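Long-range contacts in 2-hydroxy-3-oxopropionate reductase (Polaromonas sp. JS666, PDB 4DLL), which probably reduces 2-hydroxy-3-oxopropionate (tartronate semialdehyde) to D-glycerate with a nicotinamide cofactor: residues R48-A53 / K181-A186; Q58-T63 / E79-A84; A88-S93 / L119-A124; I208-V213 / L304-L309; V252-A257 / G308-L313. One frame throughout, in Å; residues are numbered along the deposited sequence.

Contact 1 (R48-A53 / K181-A186)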
# COMPACT_ATOMS: atom_id res chain seq x y z
N ARG A 48 16.19 -19.11 -16.68
CA ARG A 48 17.00 -20.03 -15.95
C ARG A 48 16.08 -20.99 -15.15
O ARG A 48 16.33 -22.20 -15.10
CB ARG A 48 17.98 -19.21 -15.10
CG ARG A 48 18.76 -19.92 -13.99
CD ARG A 48 18.75 -19.00 -12.74
NE ARG A 48 19.73 -19.39 -11.73
N ARG A 49 14.97 -20.49 -14.60
CA ARG A 49 14.06 -21.41 -13.93
C ARG A 49 13.41 -22.30 -14.97
O ARG A 49 13.05 -23.44 -14.69
CB ARG A 49 13.01 -20.67 -13.12
CG ARG A 49 13.58 -19.63 -12.18
CD ARG A 49 12.55 -19.21 -11.16
NE ARG A 49 12.68 -20.00 -9.94
CZ ARG A 49 11.86 -20.97 -9.55
NH1 ARG A 49 10.80 -21.32 -10.29
NH2 ARG A 49 12.09 -21.61 -8.40
N LEU A 50 13.29 -21.76 -16.18
CA LEU A 50 12.68 -22.47 -17.26
C LEU A 50 13.52 -23.67 -17.70
O LEU A 50 13.03 -24.80 -17.77
CB LEU A 50 12.48 -21.52 -18.43
CG LEU A 50 11.29 -21.89 -19.28
CD1 LEU A 50 10.11 -21.92 -18.35
CD2 LEU A 50 11.11 -20.84 -20.34
N CYS A 51 14.78 -23.41 -17.99
CA CYS A 51 15.75 -24.48 -18.28
C CYS A 51 15.83 -25.44 -17.08
O CYS A 51 15.72 -26.63 -17.25
CB CYS A 51 17.10 -23.91 -18.67
SG CYS A 51 16.90 -22.62 -19.91
N GLU A 52 15.96 -24.90 -15.87
CA GLU A 52 15.94 -25.73 -14.64
C GLU A 52 14.69 -26.60 -14.49
O GLU A 52 14.75 -27.62 -13.80
CB GLU A 52 16.10 -24.90 -13.38
CG GLU A 52 17.50 -24.39 -13.15
CD GLU A 52 17.51 -23.41 -12.03
OE1 GLU A 52 17.49 -23.82 -10.85
OE2 GLU A 52 17.53 -22.20 -12.32
N ALA A 53 13.57 -26.24 -15.10
CA ALA A 53 12.40 -27.12 -15.09
C ALA A 53 12.43 -28.10 -16.26
O ALA A 53 11.53 -28.94 -16.43
CB ALA A 53 11.12 -26.31 -15.10
N LYS A 181 3.29 -21.68 -13.58
CA LYS A 181 3.76 -22.06 -12.22
C LYS A 181 5.26 -21.95 -12.01
O LYS A 181 5.73 -21.74 -10.89
CB LYS A 181 3.36 -23.49 -11.85
CG LYS A 181 2.01 -23.87 -12.22
CD LYS A 181 1.04 -23.73 -11.11
CE LYS A 181 -0.02 -24.86 -11.18
NZ LYS A 181 -0.97 -24.84 -10.00
N VAL A 182 6.03 -22.15 -13.07
CA VAL A 182 7.48 -22.00 -12.98
C VAL A 182 7.82 -20.55 -12.56
O VAL A 182 8.83 -20.31 -11.87
CB VAL A 182 8.16 -22.36 -14.34
CG1 VAL A 182 9.67 -22.16 -14.31
CG2 VAL A 182 7.89 -23.79 -14.72
N PHE A 183 7.01 -19.58 -12.98
CA PHE A 183 7.37 -18.17 -12.72
C PHE A 183 6.72 -17.63 -11.46
O PHE A 183 7.31 -16.78 -10.80
CB PHE A 183 7.01 -17.26 -13.86
CG PHE A 183 7.50 -17.72 -15.18
CD1 PHE A 183 8.83 -18.05 -15.37
CD2 PHE A 183 6.61 -17.79 -16.26
CE1 PHE A 183 9.28 -18.47 -16.63
CE2 PHE A 183 7.03 -18.21 -17.51
CZ PHE A 183 8.38 -18.55 -17.70
N GLY A 184 5.53 -18.12 -11.12
CA GLY A 184 4.95 -17.69 -9.85
C GLY A 184 3.56 -18.17 -9.67
O GLY A 184 3.20 -19.21 -10.18
N ARG A 185 2.78 -17.44 -8.90
CA ARG A 185 1.37 -17.77 -8.78
C ARG A 185 0.54 -17.03 -9.88
O ARG A 185 0.56 -15.79 -9.96
CB ARG A 185 0.88 -17.42 -7.36
CG ARG A 185 -0.51 -17.96 -7.07
CD ARG A 185 -1.04 -17.51 -5.65
NE ARG A 185 -0.92 -16.07 -5.39
CZ ARG A 185 -1.78 -15.14 -5.87
NH1 ARG A 185 -2.81 -15.48 -6.64
NH2 ARG A 185 -1.61 -13.83 -5.56
N ALA A 186 -0.17 -17.79 -10.72
CA ALA A 186 -1.00 -17.20 -11.78
C ALA A 186 -2.46 -17.30 -11.41
O ALA A 186 -2.89 -18.29 -10.79
CB ALA A 186 -0.75 -17.88 -13.15

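Contact 2 (Q58-T63 / E79-A84). With SO4 (sulfate ion), chain C.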
# COMPACT_ATOMS: atom_id res chain seq x y z
N GLN A 58 14.14 -21.45 -26.94
CA GLN A 58 14.63 -20.65 -28.07
C GLN A 58 14.37 -19.20 -27.74
O GLN A 58 13.40 -18.87 -27.07
CB GLN A 58 13.88 -20.96 -29.38
CG GLN A 58 13.56 -22.43 -29.70
CD GLN A 58 14.81 -23.32 -29.78
OE1 GLN A 58 15.85 -22.95 -30.37
NE2 GLN A 58 14.72 -24.51 -29.18
N VAL A 59 15.24 -18.32 -28.24
CA VAL A 59 15.18 -16.93 -27.93
C VAL A 59 15.41 -16.10 -29.20
O VAL A 59 16.24 -16.46 -30.00
CB VAL A 59 16.31 -16.54 -26.91
CG1 VAL A 59 16.26 -15.02 -26.61
CG2 VAL A 59 16.19 -17.32 -25.62
N TRP A 60 14.69 -15.01 -29.39
CA TRP A 60 15.09 -13.97 -30.31
C TRP A 60 15.17 -12.70 -29.46
O TRP A 60 14.30 -12.44 -28.64
CB TRP A 60 14.05 -13.81 -31.43
CG TRP A 60 14.29 -12.59 -32.23
CD1 TRP A 60 15.19 -12.43 -33.26
CD2 TRP A 60 13.66 -11.32 -32.04
NE1 TRP A 60 15.16 -11.13 -33.71
CE2 TRP A 60 14.23 -10.42 -32.99
CE3 TRP A 60 12.68 -10.84 -31.15
CZ2 TRP A 60 13.83 -9.08 -33.10
CZ3 TRP A 60 12.28 -9.51 -31.27
CH2 TRP A 60 12.86 -8.64 -32.24
N ASN A 61 16.23 -11.91 -29.58
CA ASN A 61 16.32 -10.73 -28.77
C ASN A 61 17.25 -9.72 -29.46
O ASN A 61 17.73 -10.01 -30.53
CB ASN A 61 16.72 -11.07 -27.33
CG ASN A 61 18.21 -11.35 -27.19
OD1 ASN A 61 18.81 -12.02 -28.01
ND2 ASN A 61 18.80 -10.81 -26.15
N ARG A 62 17.46 -8.56 -28.84
CA ARG A 62 18.10 -7.42 -29.47
C ARG A 62 19.37 -7.03 -28.74
O ARG A 62 20.04 -6.08 -29.10
CB ARG A 62 17.13 -6.22 -29.49
CG ARG A 62 15.85 -6.49 -30.31
CD ARG A 62 14.89 -5.25 -30.36
NE ARG A 62 13.96 -5.18 -29.20
CZ ARG A 62 13.59 -6.21 -28.45
NH1 ARG A 62 14.02 -7.43 -28.75
NH2 ARG A 62 12.80 -6.02 -27.41
N THR A 63 19.71 -7.77 -27.69
CA THR A 63 20.81 -7.37 -26.81
C THR A 63 21.81 -8.53 -26.59
O THR A 63 21.49 -9.55 -25.93
CB THR A 63 20.30 -6.65 -25.54
OG1 THR A 63 21.40 -6.02 -24.88
CG2 THR A 63 19.65 -7.58 -24.58
N GLU A 79 18.60 -15.17 -35.20
CA GLU A 79 18.72 -13.79 -35.69
C GLU A 79 17.33 -13.20 -36.03
O GLU A 79 17.07 -12.02 -35.78
CB GLU A 79 19.72 -13.71 -36.88
CG GLU A 79 19.94 -12.30 -37.49
CD GLU A 79 20.70 -11.33 -36.57
OE1 GLU A 79 21.17 -11.76 -35.46
OE2 GLU A 79 20.81 -10.13 -36.96
N GLN A 80 16.44 -14.04 -36.57
CA GLN A 80 15.06 -13.66 -36.96
C GLN A 80 14.05 -14.32 -36.02
O GLN A 80 14.15 -15.51 -35.71
CB GLN A 80 14.77 -14.10 -38.40
CG GLN A 80 15.37 -13.23 -39.49
CD GLN A 80 15.21 -13.88 -40.87
OE1 GLN A 80 14.57 -14.94 -41.02
NE2 GLN A 80 15.80 -13.26 -41.88
N ALA A 81 13.08 -13.52 -35.57
CA ALA A 81 12.12 -13.93 -34.56
C ALA A 81 11.24 -15.07 -35.07
O ALA A 81 10.95 -16.04 -34.33
CB ALA A 81 11.28 -12.73 -34.15
N ARG A 82 10.86 -14.98 -36.34
CA ARG A 82 10.03 -16.01 -36.99
C ARG A 82 10.65 -17.36 -36.81
O ARG A 82 9.94 -18.34 -36.62
CB ARG A 82 9.92 -15.81 -38.48
CG ARG A 82 10.65 -14.59 -39.02
CD ARG A 82 11.21 -14.87 -40.41
NE ARG A 82 10.26 -15.61 -41.23
CZ ARG A 82 10.58 -16.30 -42.31
NH1 ARG A 82 11.83 -16.33 -42.75
NH2 ARG A 82 9.62 -16.95 -42.96
N ALA A 83 11.98 -17.41 -36.94
CA ALA A 83 12.75 -18.65 -36.84
C ALA A 83 12.71 -19.20 -35.41
O ALA A 83 12.66 -20.41 -35.23
CB ALA A 83 14.19 -18.43 -37.28
N ALA A 84 12.75 -18.29 -34.42
CA ALA A 84 12.71 -18.67 -33.02
C ALA A 84 11.38 -19.28 -32.66
O ALA A 84 11.31 -20.22 -31.90
CB ALA A 84 13.00 -17.47 -32.11
S SO4 C . 15.99 -7.60 -25.31
O1 SO4 C . 14.82 -7.41 -24.45
O2 SO4 C . 16.97 -8.30 -24.49
O3 SO4 C . 15.61 -8.26 -26.57
O4 SO4 C . 16.52 -6.30 -25.70

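Contact 3 (A88-S93 / L119-A124)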
# COMPACT_ATOMS: atom_id res chain seq x y z
N ALA A 88 7.80 -23.72 -31.64
CA ALA A 88 7.41 -23.54 -30.25
C ALA A 88 6.01 -24.05 -30.02
O ALA A 88 5.13 -23.89 -30.88
CB ALA A 88 7.48 -22.09 -29.84
N ASP A 89 5.83 -24.66 -28.86
CA ASP A 89 4.51 -24.92 -28.28
C ASP A 89 3.93 -23.66 -27.66
O ASP A 89 2.75 -23.41 -27.80
CB ASP A 89 4.66 -25.97 -27.16
CG ASP A 89 5.21 -27.28 -27.67
OD1 ASP A 89 4.71 -27.76 -28.70
OD2 ASP A 89 6.14 -27.82 -27.06
N ILE A 90 4.76 -22.89 -26.95
CA ILE A 90 4.36 -21.65 -26.29
C ILE A 90 5.38 -20.56 -26.68
O ILE A 90 6.60 -20.75 -26.53
CB ILE A 90 4.26 -21.84 -24.80
CG1 ILE A 90 3.21 -22.95 -24.47
CG2 ILE A 90 3.94 -20.50 -24.13
CD1 ILE A 90 2.81 -23.02 -22.97
N VAL A 91 4.90 -19.47 -27.25
CA VAL A 91 5.76 -18.32 -27.52
C VAL A 91 5.47 -17.20 -26.51
O VAL A 91 4.34 -16.74 -26.41
CB VAL A 91 5.59 -17.83 -28.96
CG1 VAL A 91 6.28 -16.43 -29.18
CG2 VAL A 91 6.13 -18.90 -29.95
N VAL A 92 6.48 -16.79 -25.77
CA VAL A 92 6.35 -15.77 -24.74
C VAL A 92 6.97 -14.46 -25.23
O VAL A 92 8.19 -14.40 -25.39
CB VAL A 92 7.03 -16.21 -23.44
CG1 VAL A 92 6.78 -15.21 -22.34
CG2 VAL A 92 6.53 -17.61 -23.03
N SER A 93 6.13 -13.44 -25.46
CA SER A 93 6.64 -12.05 -25.66
C SER A 93 6.98 -11.23 -24.39
O SER A 93 6.17 -11.04 -23.49
CB SER A 93 5.70 -11.23 -26.59
OG SER A 93 5.82 -9.84 -26.32
N LEU A 119 0.52 -21.63 -28.48
CA LEU A 119 -0.02 -20.56 -27.66
C LEU A 119 0.96 -19.38 -27.64
O LEU A 119 2.16 -19.59 -27.58
CB LEU A 119 -0.20 -21.03 -26.20
CG LEU A 119 -1.61 -21.43 -25.78
CD1 LEU A 119 -1.98 -22.84 -26.35
CD2 LEU A 119 -1.81 -21.37 -24.27
N PHE A 120 0.41 -18.17 -27.64
CA PHE A 120 1.16 -16.96 -27.51
C PHE A 120 0.82 -16.28 -26.20
O PHE A 120 -0.32 -15.98 -25.96
CB PHE A 120 0.88 -16.05 -28.69
CG PHE A 120 1.60 -14.73 -28.66
CD1 PHE A 120 1.02 -13.62 -28.05
CD2 PHE A 120 2.81 -14.56 -29.31
CE1 PHE A 120 1.64 -12.34 -28.04
CE2 PHE A 120 3.46 -13.31 -29.32
CZ PHE A 120 2.87 -12.19 -28.67
N LEU A 121 1.82 -16.06 -25.36
CA LEU A 121 1.69 -15.45 -24.04
C LEU A 121 2.26 -14.07 -24.14
O LEU A 121 3.47 -13.93 -24.34
CB LEU A 121 2.48 -16.26 -22.98
CG LEU A 121 1.67 -17.25 -22.11
CD1 LEU A 121 0.74 -18.11 -22.89
CD2 LEU A 121 2.56 -18.11 -21.25
N ASP A 122 1.40 -13.05 -24.02
CA ASP A 122 1.90 -11.69 -23.97
C ASP A 122 2.04 -11.17 -22.55
O ASP A 122 1.06 -11.01 -21.83
CB ASP A 122 1.11 -10.71 -24.84
CG ASP A 122 1.96 -9.48 -25.21
OD1 ASP A 122 2.94 -9.18 -24.44
OD2 ASP A 122 1.71 -8.83 -26.26
N MSE A 123 3.30 -10.98 -22.18
CA MSE A 123 3.73 -10.42 -20.90
C MSE A 123 4.07 -8.97 -21.04
O MSE A 123 4.07 -8.27 -20.06
CB MSE A 123 4.97 -11.11 -20.40
CG MSE A 123 4.74 -12.55 -20.16
SE MSE A 123 6.09 -13.22 -18.92
CE MSE A 123 4.75 -14.48 -17.89
N ALA A 124 4.38 -8.51 -22.24
CA ALA A 124 4.57 -7.05 -22.46
C ALA A 124 3.44 -6.19 -21.79
O ALA A 124 2.31 -6.66 -21.60
CB ALA A 124 4.65 -6.79 -23.92

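Contact 4 (I208-V213 / L304-L309)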
# COMPACT_ATOMS: atom_id res chain seq x y z
N ILE A 208 0.22 5.35 -7.31
CA ILE A 208 -0.30 6.21 -6.26
C ILE A 208 0.38 5.98 -4.88
O ILE A 208 0.66 6.94 -4.16
CB ILE A 208 -1.84 6.04 -6.17
CG1 ILE A 208 -2.53 6.45 -7.50
CG2 ILE A 208 -2.40 6.85 -5.08
CD1 ILE A 208 -3.94 5.78 -7.69
N THR A 209 0.66 4.72 -4.50
CA THR A 209 1.21 4.39 -3.21
C THR A 209 2.62 4.95 -3.07
O THR A 209 2.99 5.47 -2.04
CB THR A 209 1.20 2.90 -2.94
OG1 THR A 209 -0.14 2.42 -3.10
CG2 THR A 209 1.65 2.67 -1.49
N ILE A 210 3.36 4.90 -4.15
CA ILE A 210 4.62 5.59 -4.23
C ILE A 210 4.52 7.05 -3.79
O ILE A 210 5.30 7.48 -2.92
CB ILE A 210 5.18 5.45 -5.67
CG1 ILE A 210 5.84 4.09 -5.81
CG2 ILE A 210 6.28 6.44 -5.96
CD1 ILE A 210 6.18 3.76 -7.35
N GLY A 211 3.59 7.80 -4.35
CA GLY A 211 3.39 9.20 -3.99
C GLY A 211 2.85 9.39 -2.57
O GLY A 211 3.29 10.27 -1.84
N ALA A 212 1.92 8.54 -2.16
CA ALA A 212 1.48 8.58 -0.77
C ALA A 212 2.68 8.38 0.22
O ALA A 212 2.73 8.96 1.30
CB ALA A 212 0.45 7.48 -0.56
N VAL A 213 3.59 7.50 -0.12
CA VAL A 213 4.66 7.21 0.77
C VAL A 213 5.70 8.37 0.69
O VAL A 213 6.32 8.68 1.67
CB VAL A 213 5.25 5.83 0.48
CG1 VAL A 213 6.69 5.70 1.05
CG2 VAL A 213 4.30 4.70 1.00
N LEU A 304 15.30 8.12 -13.54
CA LEU A 304 15.25 7.65 -12.17
C LEU A 304 14.26 6.49 -12.14
O LEU A 304 13.40 6.38 -13.00
CB LEU A 304 14.83 8.77 -11.20
CG LEU A 304 15.67 10.05 -11.19
CD1 LEU A 304 15.15 10.99 -10.11
CD2 LEU A 304 17.19 9.77 -11.06
N ASP A 305 14.42 5.65 -11.14
CA ASP A 305 13.42 4.65 -10.74
C ASP A 305 12.08 5.31 -10.50
O ASP A 305 11.99 6.53 -10.25
CB ASP A 305 13.87 3.96 -9.43
CG ASP A 305 13.08 2.68 -9.13
OD1 ASP A 305 13.07 1.81 -10.02
OD2 ASP A 305 12.46 2.57 -8.02
N GLN A 306 11.03 4.49 -10.56
CA GLN A 306 9.65 4.92 -10.22
C GLN A 306 9.51 5.64 -8.83
O GLN A 306 8.71 6.57 -8.70
CB GLN A 306 8.65 3.77 -10.43
CG GLN A 306 8.98 2.53 -9.63
CD GLN A 306 8.20 1.26 -10.06
OE1 GLN A 306 8.63 0.13 -9.78
NE2 GLN A 306 7.05 1.45 -10.72
N SER A 307 10.33 5.28 -7.85
CA SER A 307 10.29 5.92 -6.54
C SER A 307 10.81 7.35 -6.62
O SER A 307 10.62 8.14 -5.69
CB SER A 307 11.05 5.13 -5.47
OG SER A 307 12.23 4.58 -5.99
N GLY A 308 11.43 7.66 -7.76
CA GLY A 308 12.02 8.96 -8.03
C GLY A 308 10.98 10.05 -8.00
O GLY A 308 11.32 11.22 -8.18
N LEU A 309 9.73 9.70 -7.73
CA LEU A 309 8.64 10.68 -7.64
C LEU A 309 8.75 11.52 -6.39
O LEU A 309 8.32 12.68 -6.36
CB LEU A 309 7.26 10.00 -7.74
CG LEU A 309 6.02 10.85 -7.51
CD1 LEU A 309 5.79 11.74 -8.75
CD2 LEU A 309 4.78 10.02 -7.21

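Contact 5 (V252-A257 / G308-L313)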
# COMPACT_ATOMS: atom_id res chain seq x y z
N VAL A 252 14.40 6.58 1.59
CA VAL A 252 15.20 6.81 2.78
C VAL A 252 16.67 6.95 2.40
O VAL A 252 17.34 7.83 2.90
CB VAL A 252 15.04 5.65 3.82
CG1 VAL A 252 16.09 5.76 4.91
CG2 VAL A 252 13.64 5.64 4.46
N GLU A 253 17.16 6.08 1.51
CA GLU A 253 18.58 6.04 1.11
C GLU A 253 18.91 6.90 -0.11
O GLU A 253 19.88 6.63 -0.83
CB GLU A 253 18.97 4.61 0.78
CG GLU A 253 18.69 3.57 1.88
CD GLU A 253 19.07 2.17 1.46
OE1 GLU A 253 19.47 1.97 0.29
OE2 GLU A 253 19.00 1.27 2.32
N ARG A 254 18.10 7.92 -0.38
CA ARG A 254 18.10 8.59 -1.68
C ARG A 254 18.63 7.77 -2.90
O ARG A 254 19.31 8.31 -3.79
CB ARG A 254 18.82 9.93 -1.61
CG ARG A 254 18.30 10.87 -0.57
CD ARG A 254 16.88 11.18 -0.87
NE ARG A 254 16.39 12.34 -0.14
CZ ARG A 254 16.01 12.35 1.13
NH1 ARG A 254 16.08 11.25 1.88
NH2 ARG A 254 15.55 13.48 1.65
N ASP A 255 18.29 6.48 -2.96
CA ASP A 255 18.77 5.59 -4.02
C ASP A 255 17.76 5.49 -5.18
O ASP A 255 16.88 4.62 -5.19
CB ASP A 255 19.01 4.21 -3.43
CG ASP A 255 19.52 3.23 -4.42
OD1 ASP A 255 19.98 3.65 -5.52
OD2 ASP A 255 19.46 2.01 -4.11
N PHE A 256 17.87 6.40 -6.14
CA PHE A 256 16.90 6.45 -7.19
C PHE A 256 17.39 5.84 -8.51
O PHE A 256 16.85 6.12 -9.58
CB PHE A 256 16.30 7.87 -7.30
CG PHE A 256 15.62 8.34 -6.00
CD1 PHE A 256 14.68 7.51 -5.33
CD2 PHE A 256 15.95 9.57 -5.42
CE1 PHE A 256 14.07 7.92 -4.11
CE2 PHE A 256 15.35 10.00 -4.18
CZ PHE A 256 14.41 9.17 -3.53
N ALA A 257 18.41 4.99 -8.45
CA ALA A 257 18.86 4.27 -9.65
C ALA A 257 17.72 3.42 -10.21
O ALA A 257 17.04 2.74 -9.45
CB ALA A 257 20.10 3.43 -9.39
N GLY A 308 11.43 7.66 -7.76
CA GLY A 308 12.02 8.96 -8.03
C GLY A 308 10.98 10.05 -8.00
O GLY A 308 11.32 11.22 -8.18
N LEU A 309 9.73 9.70 -7.73
CA LEU A 309 8.64 10.68 -7.64
C LEU A 309 8.75 11.52 -6.39
O LEU A 309 8.32 12.68 -6.36
CB LEU A 309 7.26 10.00 -7.74
CG LEU A 309 6.02 10.85 -7.51
CD1 LEU A 309 5.79 11.74 -8.75
CD2 LEU A 309 4.78 10.02 -7.21
N PHE A 310 9.30 10.91 -5.35
CA PHE A 310 9.85 11.60 -4.20
C PHE A 310 10.58 12.89 -4.61
O PHE A 310 10.35 13.95 -4.02
CB PHE A 310 10.86 10.65 -3.59
CG PHE A 310 11.45 11.09 -2.31
CD1 PHE A 310 12.66 11.80 -2.30
CD2 PHE A 310 10.87 10.71 -1.10
CE1 PHE A 310 13.26 12.19 -1.10
CE2 PHE A 310 11.45 11.09 0.11
CZ PHE A 310 12.66 11.84 0.11
N VAL A 311 11.46 12.79 -5.61
CA VAL A 311 12.26 13.95 -6.03
C VAL A 311 11.33 15.07 -6.49
O VAL A 311 11.43 16.21 -6.00
CB VAL A 311 13.36 13.57 -7.06
CG1 VAL A 311 14.13 14.79 -7.49
CG2 VAL A 311 14.31 12.54 -6.46
N GLU A 312 10.38 14.73 -7.37
CA GLU A 312 9.35 15.69 -7.80
C GLU A 312 8.71 16.36 -6.60
O GLU A 312 8.56 17.57 -6.59
CB GLU A 312 8.26 15.01 -8.64
N LEU A 313 8.36 15.57 -5.58
CA LEU A 313 7.60 16.12 -4.45
C LEU A 313 8.45 16.83 -3.38
O LEU A 313 7.98 17.77 -2.73
CB LEU A 313 6.69 15.06 -3.81
CG LEU A 313 5.52 14.46 -4.60
CD1 LEU A 313 4.85 13.45 -3.69
CD2 LEU A 313 4.51 15.51 -5.04

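Contact 1 (R48-A53 / K181-A186)
R49 reaches from helix 43-52 across to V182, at the end of helix 170-183, and meets it at both ends of its side chain. Near its root, CB lies 3.8 Å from V182 CG1. The chain then runs straight through CG to CD, which passes V182 O at 3.9 Å, and turns sharply about the CG-CD bond (chi3 94°). NE donates weakly to the carbonyl of E158, while the bend swings NH1 round so that V182 O lies at the edge of the guanidinium, near its plane. The bond from NH1 to V182 O is short, 2.7 Å, but strongly bent at 127° and therefore weak. Beneath this polar rim the contact is apolar. L50 directs CD1 at the F183 ring, 3.8 Å from CZ and oblique to the ring plane, and A53 CB touches V182 CG2 at 4.1 Å. L50 also rests on I34 and F36 of strand 33-37 and on L179, which ties the helix pair to the sheet. Two neighbouring helices laid side by side on a largely parallel sheet, one of them following the strand 33-37 and its glycine-rich turn, are typical of a Rossmann-type dinucleotide-binding domain.

Contact 2 (Q58-T63 / E79-A84)
W60 lays its indole against the start of helix 81-85, with A81 CB over one face. That methyl group stands 3.7 Å from the centroid of the five-membered ring and 21° off its normal, a CH-pi contact. With CG anti to the backbone N (chi1 169°), the ring swings toward the helix so that its NE1 edge turns to the residues just before it. There E79 O lies near the ring plane and accepts a weak, bent bond from NE1 (3.0 Å, 124°). Closer to the backbone, W60 CB meets A84 CB at 3.9 Å, and Q58 CB sits 3.7 Å from A84 O, which also accepts a bond from T35. Strand 56-60 and helix 81-85 belong to the Rossmann-type half of the chain, where the loop after this strand commonly reads the adenosine ribose of the cofactor. A sulfate, probably from the crystallisation liquor, occupies this loop: R62 N donates to its O3 at 2.9 Å, and the R62 guanidinium turns one face over it while NH2 pairs with E96. T39 N also binds the ion, a position consistent with a cofactor phosphate site. Replacing W60 by an alanine would probably leave E79 O without its indole donor and open a gap beside A81, V104 and Q108. N61 ND2 meanwhile donates to T63 O.

Contact 3 (A88-S93 / L119-A124)
F120 overlaps two side chains of the neighbouring strand at once: its CD2 rests 3.9 Å from V91 CG1, and its CZ touches S93 CB at 3.6 Å. The first torsion, with CG anti to the backbone N (chi1 179°), lays the ring along the strand pair, so that it spans V91 and S93, which project to the same side of the sheet. S93 CB approaches the ring obliquely, and the V91 side chain runs oblique to that of F120. On the other side, I90 CG2 packs against L121 CD2 at 4.0 Å, and farther along V92 CG1 meets CG of the selenomethionine M123. The backbones run parallel and in register, I90 beside L119 through to S93 beside D122, with the strand axes 4.7 Å apart and inclined by 19°. Hydrogen bonds alternate between the strands, as in any parallel pair: L119 N to D89 O, V91 N to L119 O, L121 N to V91 O and S93 N to L121 O. The straightest is that from L121 N, at 172°. Beyond the last bridge, S93 O receives M123 N at 3.2 Å and, weakly, A124 N, so one carbonyl holds the chain as it leaves the sheet. D89 has its charge matched by K115 and also accepts bonds from the backbone N atoms of R32 and K33. The pair forms the middle of the Rossmann-type sheet: strand 33-37 flanks 90-93, strand 144-151 flanks 119-122, helix 170-183 packs on L119 and L121, and H145 meets the F120 ring.

Contact 4 (I208-V213 / L304-L309)
I210 and G211 bring helix 194-222 against the turn at 306-309, and the tightest fit is at the glycine. L309 CD2 presses directly onto the helix backbone, 3.6 Å from G211 CA; a side-chain carbon on that glycine would come within about 3.2 Å of the same methyl, so its absence makes the close approach possible. L309 gets there with CG anti to the backbone N (chi1 173°). I210 fills the groove beside it with its two branches doing different work. CG2 lies over the turn, 3.7 Å from Q306 O and 4.1 Å from L309 CD2, whereas I210 CD1 reaches Q306 CG at 3.8 Å, the two side chains crossing at about a right angle. With an alanine in place of I210, Q306 CG and L309 CD2 would lose these contacts, and the turn would probably settle less firmly on the helix. The contact is slacker toward S307, whose CA is 4.1 Å from I210 CG2 and whose side chain makes no close approach. This slack side is nevertheless buried. S307 OG turns instead to D305, donating to the anti lone pair of OD2 at 2.9 Å, and R250 forms a salt bridge to the same oxygen. The turn is thus held by polar bonds within itself and joined to the helix by apolar packing. Around it, V243 covers I210, Y293 of helix 284-301 touches both I210 and L309, H247 of helix 247-252 lies on Q306 and S307, and I208 of the second subunit packs on I208 and A212.

Contact 5 (V252-A257 / G308-L313)
The R254 guanidinium turns one face to the F310 ring, whose CZ stands 3.5 Å above its centre. The two planes are 74° apart, so the phenyl meets the flat cation with its rim: R254 NH2 lies in the ring plane at the edge of F310. V252 O is in plane at the guanidinium edge, and NH1 makes a weak bond to M251 O, which helps to fix the group's rotation. The F256 ring has protein on both sides, with R254 C 4.1 Å above one face and G308 CA over the opposite one. F256 and F310 meet obliquely, planes at 40° and centroids 5.4 Å apart, with F256 CZ only 3.4 Å from F310 CD1. All this lies in the all-helical C-terminal half of the chain, where the loop after helix 247-252 packs across the start of the last helix, 309-315. F310 leaves that helix with CG anti to the backbone N (chi1 -174°), which carries its ring against both R254 and F256, while M227, A214 and L218 from helices 227-234 and 194-222 also touch it. V311 CG2, one residue further along the helix, rests 3.5 Å from F256 CD2, again obliquely to the ring, and V311 also touches L301 of helix 284-301. M251 packs against both phenylalanines.

The five contacts fall into two groups. Contacts 1, 2 and 3 belong to the N-terminal Rossmann-type domain and reach one sheet, their centres 13 to 21 Å apart; contacts 2 and 3 follow one another along the chain, both within the span that contact 1 bridges. Contacts 1 and 3 touch where F183 meets M123. Contacts 4 and 5 lie in the helical C-terminal domain, centres about 7 Å apart, share G308 and L309, and are joined by a probable hydrogen bond from D305 N to F256 O. Between the groups, centres stand 29 to 36 Å apart, consistent with a cofactor-binding domain and a separate helical domain, both of which touch the second subunit.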